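Inositol dehydrogenase (Lactobacillus casei, PDB 4MKX) probably oxidises scyllo-inositol with NAD as cofactor, as a sugar alcohol dehydrogenase of the Gfo/Idh/MocA family. Local coordinates at residues I200-I203 against R204-G208; E264-T268 against K269-R273. All coordinates share one frame; numbering follows the deposited sequence.

Contact 1. Residues I200-I203 against R204-G208; sequences IDVI and RWFTG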
ATOM      1  N   ILE A 200     -18.096 -17.555   9.535  1.00 12.20           N
ATOM      2  CA  ILE A 200     -18.346 -18.264  10.783  1.00 11.01           C
ATOM      3  C   ILE A 200     -17.294 -19.347  10.988  1.00 10.70           C
ATOM      4  O   ILE A 200     -16.691 -19.448  12.057  1.00 11.42           O
ATOM      5  CB  ILE A 200     -19.769 -18.837  10.815  1.00 12.38           C
ATOM      6  CG1 ILE A 200     -20.782 -17.692  10.961  1.00 17.45           C
ATOM      7  CG2 ILE A 200     -19.937 -19.811  11.978  1.00 13.89           C
ATOM      8  CD1 ILE A 200     -22.171 -18.067  10.518  1.00 20.48           C
ATOM      9  N   ASP A 201     -17.029 -20.136   9.952  1.00  9.15           N
ATOM     10  CA  ASP A 201     -16.006 -21.155  10.077  1.00 11.54           C
ATOM     11  C   ASP A 201     -14.615 -20.592  10.370  1.00 11.74           C
ATOM     12  O   ASP A 201     -13.862 -21.140  11.182  1.00 11.38           O
ATOM     13  CB  ASP A 201     -15.974 -22.014   8.822  1.00 11.81           C
ATOM     14  CG  ASP A 201     -15.028 -23.173   8.962  1.00 15.76           C
ATOM     15  OD1 ASP A 201     -15.339 -24.096   9.762  1.00 14.53           O
ATOM     16  OD2 ASP A 201     -13.965 -23.153   8.298  1.00 13.71           O
ATOM     17  N   VAL A 202     -14.264 -19.486   9.715  1.00 10.52           N
ATOM     18  CA  VAL A 202     -12.991 -18.838   9.975  1.00 10.61           C
ATOM     19  C   VAL A 202     -12.855 -18.414  11.441  1.00 10.82           C
ATOM     20  O   VAL A 202     -11.807 -18.606  12.048  1.00 11.63           O
ATOM     21  CB  VAL A 202     -12.780 -17.615   9.026  1.00 13.47           C
ATOM     22  CG1 VAL A 202     -11.927 -16.550   9.669  1.00 16.25           C
ATOM     23  CG2 VAL A 202     -12.184 -18.071   7.706  1.00 13.63           C
ATOM     24  N   ILE A 203     -13.922 -17.868  12.000  1.00 11.15           N
ATOM     25  CA  ILE A 203     -13.918 -17.447  13.393  1.00 14.61           C
ATOM     26  C   ILE A 203     -13.671 -18.643  14.325  1.00 13.97           C
ATOM     27  O   ILE A 203     -12.777 -18.605  15.193  1.00 15.46           O
ATOM     28  CB  ILE A 203     -15.214 -16.706  13.717  1.00 12.88           C
ATOM     29  CG1 ILE A 203     -15.174 -15.329  13.049  1.00 14.70           C
ATOM     30  CG2 ILE A 203     -15.391 -16.533  15.223  1.00 14.33           C
ATOM     31  CD1 ILE A 203     -16.533 -14.712  12.831  1.00 15.89           C
ATOM     32  N   ARG A 204     -14.404 -19.729  14.094  1.00 14.90           N
ATOM     33  CA  ARG A 204     -14.244 -20.930  14.906  1.00 15.74           C
ATOM     34  C   ARG A 204     -12.863 -21.542  14.731  1.00 16.88           C
ATOM     35  O   ARG A 204     -12.238 -21.969  15.700  1.00 18.07           O
ATOM     36  CB  ARG A 204     -15.338 -21.956  14.577  1.00 17.28           C
ATOM     37  CG  ARG A 204     -16.768 -21.471  14.870  1.00 17.13           C
ATOM     38  CD  ARG A 204     -17.814 -22.543  14.566  1.00 20.55           C
ATOM     39  NE  ARG A 204     -17.625 -23.711  15.421  1.00 19.40           N
ATOM     40  CZ  ARG A 204     -17.114 -24.867  15.003  1.00 22.06           C
ATOM     41  NH1 ARG A 204     -16.746 -25.020  13.733  1.00 18.13           N
ATOM     42  NH2 ARG A 204     -16.965 -25.865  15.858  1.00 23.44           N
ATOM     43  N   TRP A 205     -12.382 -21.563  13.488  1.00 13.55           N
ATOM     44  CA  TRP A 205     -11.087 -22.139  13.158  1.00 16.17           C
ATOM     45  C   TRP A 205      -9.954 -21.398  13.861  1.00 15.41           C
ATOM     46  O   TRP A 205      -9.084 -22.018  14.478  1.00 18.62           O
ATOM     47  CB  TRP A 205     -10.896 -22.128  11.627  1.00 14.80           C
ATOM     48  CG  TRP A 205      -9.616 -22.696  11.106  1.00 16.29           C
ATOM     49  CD1 TRP A 205      -9.028 -23.876  11.467  1.00 20.25           C
ATOM     50  CD2 TRP A 205      -8.786 -22.133  10.079  1.00 14.29           C
ATOM     51  NE1 TRP A 205      -7.871 -24.069  10.743  1.00 20.78           N
ATOM     52  CE2 TRP A 205      -7.704 -23.018   9.882  1.00 18.08           C
ATOM     53  CE3 TRP A 205      -8.854 -20.971   9.310  1.00 18.31           C
ATOM     54  CZ2 TRP A 205      -6.687 -22.764   8.954  1.00 17.69           C
ATOM     55  CZ3 TRP A 205      -7.843 -20.721   8.389  1.00 19.86           C
ATOM     56  CH2 TRP A 205      -6.777 -21.620   8.217  1.00 16.40           C
ATOM     57  N   PHE A 206      -9.968 -20.069  13.792  1.00 14.10           N
ATOM     58  CA  PHE A 206      -8.878 -19.289  14.376  1.00 15.62           C
ATOM     59  C   PHE A 206      -8.878 -19.304  15.902  1.00 16.97           C
ATOM     60  O   PHE A 206      -7.813 -19.313  16.511  1.00 18.80           O
ATOM     61  CB  PHE A 206      -8.912 -17.833  13.879  1.00 13.34           C
ATOM     62  CG  PHE A 206      -8.169 -17.620  12.600  1.00 16.28           C
ATOM     63  CD1 PHE A 206      -6.810 -17.356  12.612  1.00 17.65           C
ATOM     64  CD2 PHE A 206      -8.823 -17.695  11.380  1.00 21.88           C
ATOM     65  CE1 PHE A 206      -6.109 -17.169  11.427  1.00 21.58           C
ATOM     66  CE2 PHE A 206      -8.127 -17.509  10.188  1.00 22.21           C
ATOM     67  CZ  PHE A 206      -6.774 -17.246  10.215  1.00 18.31           C
ATOM     68  N   THR A 207     -10.063 -19.294  16.500  1.00 19.14           N
ATOM     69  CA  THR A 207     -10.195 -19.151  17.952  1.00 21.41           C
ATOM     70  C   THR A 207     -10.257 -20.475  18.712  1.00 25.79           C
ATOM     71  O   THR A 207      -9.721 -20.581  19.817  1.00 28.64           O
ATOM     72  CB  THR A 207     -11.425 -18.316  18.347  1.00 18.53           C
ATOM     73  OG1 THR A 207     -12.627 -18.968  17.931  1.00 18.13           O
ATOM     74  CG2 THR A 207     -11.362 -16.930  17.727  1.00 17.91           C
ATOM     75  N   GLY A 208     -10.901 -21.477  18.119  1.00 19.70           N
ATOM     76  CA  GLY A 208     -11.216 -22.705  18.832  1.00 21.69           C
ATOM     77  C   GLY A 208     -12.430 -22.568  19.739  1.00 24.50           C
ATOM     78  O   GLY A 208     -12.749 -23.476  20.515  1.00 24.80           O
TER
HETATM   79  O   HOH W   1     -17.486 -24.019  11.385  1.00 15.30           O
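The last two turns of helix 197-207 in the C-terminal domain bring Ile200-Ile203 against Arg204-Gly208, and four successive i to i+4 backbone bonds define them: Arg204 N to Ile200 O, Trp205 N to Asp201 O, Phe206 N to Val202 O and Thr207 N to Ile203 O. The last carbonyl is gripped twice. Thr207 OG1 also donates to Ile203 O at 2.8 Å, reaching it from the face of the carbonyl plane opposite to Thr207 N; a chi1 of 63°, with OG1 between backbone N and carbonyl carbon, turns the hydroxyl back over the preceding turn. Gly208 then leaves the helix with a positive phi, its N still bonded to Arg204 O. One residue back in the same i to i+4 pattern, Val202 and Phe206 lie side by side, with Val202 CG1 3.7 Å from Phe206 CD2, while Val202 O sits at the ring edge, in its plane. The charged pair meets indirectly: Asp201 OD1 and Arg204 NH1 are 4.3 Å apart, and a water bridges them, donating to OD1 at 2.7 Å and accepting from NH1 at 2.7 Å. Their direct salt bridges go elsewhere, Asp201 to Arg142 and Arg204 to Glu210 and Asp330. Ile200 packs on helix 328-347, Val202 and Phe206 on Tyr147 of helix 145-155, and Ile203 on Met239 and Leu241 of strand 234-241.

Contact 2. Residues E264-T268 against K269-R273; sequences EIIGT and KGMLR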
ATOM      1  N   GLU A 264      -9.928  -9.620   9.559  1.00  5.88           N
ATOM      2  CA  GLU A 264      -9.050  -8.887  10.450  1.00  6.33           C
ATOM      3  C   GLU A 264      -9.048  -9.592  11.795  1.00  5.70           C
ATOM      4  O   GLU A 264     -10.108  -9.959  12.310  1.00 10.17           O
ATOM      5  CB  GLU A 264      -9.615  -7.480  10.627  1.00  8.37           C
ATOM      6  CG  GLU A 264      -9.054  -6.690  11.761  1.00  8.48           C
ATOM      7  CD  GLU A 264      -9.806  -5.397  11.915  1.00  9.45           C
ATOM      8  OE1 GLU A 264      -9.538  -4.472  11.118  1.00 10.75           O
ATOM      9  OE2 GLU A 264     -10.695  -5.311  12.788  1.00 13.05           O
ATOM     10  N   ILE A 265      -7.860  -9.787  12.359  1.00  8.58           N
ATOM     11  CA  ILE A 265      -7.742 -10.407  13.675  1.00  8.74           C
ATOM     12  C   ILE A 265      -6.978  -9.444  14.583  1.00  9.10           C
ATOM     13  O   ILE A 265      -5.842  -9.070  14.288  1.00 10.62           O
ATOM     14  CB  ILE A 265      -6.985 -11.752  13.578  1.00 10.75           C
ATOM     15  CG1 ILE A 265      -7.643 -12.670  12.539  1.00 13.16           C
ATOM     16  CG2 ILE A 265      -6.985 -12.451  14.934  1.00 16.24           C
ATOM     17  CD1 ILE A 265      -6.849 -13.910  12.261  1.00 19.25           C
ATOM     18  N   ILE A 266      -7.616  -9.025  15.671  1.00  8.63           N
ATOM     19  CA  ILE A 266      -6.969  -8.176  16.662  1.00  8.90           C
ATOM     20  C   ILE A 266      -6.612  -9.030  17.871  1.00  9.17           C
ATOM     21  O   ILE A 266      -7.467  -9.732  18.413  1.00 12.14           O
ATOM     22  CB  ILE A 266      -7.898  -7.056  17.118  1.00 10.52           C
ATOM     23  CG1 ILE A 266      -8.335  -6.225  15.905  1.00 12.96           C
ATOM     24  CG2 ILE A 266      -7.172  -6.164  18.112  1.00 11.65           C
ATOM     25  CD1 ILE A 266      -9.213  -5.038  16.253  1.00 13.71           C
ATOM     26  N   GLY A 267      -5.343  -9.008  18.254  1.00 12.76           N
ATOM     27  CA  GLY A 267      -4.887  -9.799  19.386  1.00 14.31           C
ATOM     28  C   GLY A 267      -4.332  -8.890  20.471  1.00 17.75           C
ATOM     29  O   GLY A 267      -4.316  -7.663  20.334  1.00 15.73           O
ATOM     30  N   THR A 268      -3.866  -9.489  21.554  1.00 15.58           N
ATOM     31  CA  THR A 268      -3.352  -8.700  22.665  1.00 14.96           C
ATOM     32  C   THR A 268      -1.971  -8.142  22.342  1.00 18.69           C
ATOM     33  O   THR A 268      -1.542  -7.177  22.967  1.00 21.67           O
ATOM     34  CB  THR A 268      -3.296  -9.531  23.962  1.00 17.64           C
ATOM     35  OG1 THR A 268      -2.538 -10.723  23.733  1.00 17.51           O
ATOM     36  CG2 THR A 268      -4.702  -9.895  24.417  1.00 18.74           C
ATOM     37  N   LYS A 269      -1.282  -8.720  21.358  0.92 14.90           N
ATOM     38  CA  LYS A 269       0.092  -8.323  21.054  0.92 19.18           C
ATOM     39  C   LYS A 269       0.254  -7.782  19.642  0.92 19.86           C
ATOM     40  O   LYS A 269       1.365  -7.430  19.228  0.92 17.72           O
ATOM     41  CB  LYS A 269       1.042  -9.505  21.221  0.92 20.08           C
ATOM     42  CG  LYS A 269       0.896 -10.237  22.540  0.92 23.80           C
ATOM     43  CD  LYS A 269       2.123 -11.077  22.822  0.92 26.52           C
ATOM     44  CE  LYS A 269       2.516 -11.880  21.602  0.92 28.08           C
ATOM     45  NZ  LYS A 269       3.903 -12.420  21.686  0.92 34.26           N
ATOM     46  N   GLY A 270      -0.844  -7.732  18.896  1.00 17.17           N
ATOM     47  CA  GLY A 270      -0.747  -7.338  17.505  1.00 18.04           C
ATOM     48  C   GLY A 270      -2.050  -7.487  16.755  1.00 17.55           C
ATOM     49  O   GLY A 270      -3.088  -7.812  17.327  1.00 17.64           O
ATOM     50  N   MET A 271      -1.989  -7.240  15.454  1.00 13.98           N
ATOM     51  CA  MET A 271      -3.183  -7.215  14.642  1.00 12.02           C
ATOM     52  C   MET A 271      -2.749  -7.681  13.262  1.00 10.08           C
ATOM     53  O   MET A 271      -1.599  -7.476  12.870  1.00 12.76           O
ATOM     54  CB  MET A 271      -3.665  -5.768  14.585  1.00 16.63           C
ATOM     55  CG  MET A 271      -4.937  -5.526  13.858  1.00 16.17           C
ATOM     56  SD  MET A 271      -5.426  -3.813  14.201  1.00 20.06           S
ATOM     57  CE  MET A 271      -6.816  -3.763  13.063  1.00 20.27           C
ATOM     58  N   LEU A 272      -3.632  -8.367  12.548  1.00 10.71           N
ATOM     59  CA  LEU A 272      -3.327  -8.637  11.155  1.00 11.41           C
ATOM     60  C   LEU A 272      -4.589  -8.573  10.326  1.00  8.90           C
ATOM     61  O   LEU A 272      -5.699  -8.716  10.850  1.00  9.16           O
ATOM     62  CB  LEU A 272      -2.601  -9.970  10.990  1.00 18.21           C
ATOM     63  CG  LEU A 272      -3.286 -11.206  11.523  1.00 13.80           C
ATOM     64  CD1 LEU A 272      -4.216 -11.765  10.455  1.00 21.20           C
ATOM     65  CD2 LEU A 272      -2.271 -12.287  11.943  1.00 21.17           C
ATOM     66  N   ARG A 273      -4.409  -8.309   9.033  1.00  7.09           N
ATOM     67  CA  ARG A 273      -5.511  -8.329   8.096  1.00  7.58           C
ATOM     68  C   ARG A 273      -5.149  -9.223   6.933  1.00  6.89           C
ATOM     69  O   ARG A 273      -4.033  -9.195   6.431  1.00  8.91           O
ATOM     70  CB  ARG A 273      -5.839  -6.910   7.605  1.00  5.88           C
ATOM     71  CG  ARG A 273      -6.450  -6.056   8.689  1.00  8.45           C
ATOM     72  CD  ARG A 273      -6.732  -4.649   8.208  1.00  8.46           C
ATOM     73  NE  ARG A 273      -7.508  -3.929   9.209  1.00  8.77           N
ATOM     74  CZ  ARG A 273      -7.621  -2.608   9.265  1.00  9.65           C
ATOM     75  NH1 ARG A 273      -6.982  -1.855   8.387  1.00 11.75           N
ATOM     76  NH2 ARG A 273      -8.358  -2.046  10.216  1.00 12.34           N
TER
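Glu264 and Arg273 run side by side and point the same way, their carboxylate and guanidinium planes only 19° apart. Arg273 grips side-on, with NE and NH2 each 2.8 Å from the single oxygen Glu264 OE1; NE meets the anti lone pair of OE1, whereas NH2 approaches nearly along the C-O axis. Met271 slants across the glutamate: its chain, extended from a chi1 of -177°, carries CE to 3.4 Å from Glu264 OE1, and its CG lies 4.0 Å from Ile266 CG1. These four side chains share one face of the beta hairpin of strands 260-267 and 271-274, whose segments 264-267 and 271-273 run antiparallel at 176°. Glu264-Arg273 and Ile266-Met271 are non-hydrogen-bonded pairs; between them Ile265-Leu272 is hydrogen-bonded, Ile265 N to Leu272 O at 2.8 Å and Leu272 N to Ile265 O at 2.9 Å. On the other face their side chains lie alongside, CD1 to CD1 at 3.8 Å. Toward the turn, Gly267 N donates to Gly270 O. Arg166 of the same chain also salt-bridges OE1, while in the third subunit Tyr168 hydrogen-bonds OE2 and Glu262 salt-bridges Arg273 NH2. Residues 271 to 273 pair antiparallel with a strand of the second subunit, which continues the sheet.

Overall arrangement
Both contacts are local, and both are largely buried within the C-terminal domain, but by different surroundings. Contact 1, its centre about 13 Å from the chain centre, is packed among helices and strands of its own chain, its helix end partly open to solvent, and no other subunit touches it. Contact 2, its centre about 24 Å from the chain centre, includes the sheet's outermost strand within this chain and owes part of its burial to two neighbouring subunits. Their charges differ accordingly: in contact 1 acid and base are joined through water and pair directly elsewhere in the chain, whereas in contact 2 they bond directly and extend across the interface. The centres are about 14 Å apart, and Phe206 CE1 packs 3.4 Å from Ile265 CD1, joining helix 197-207 to the hairpin's apolar face.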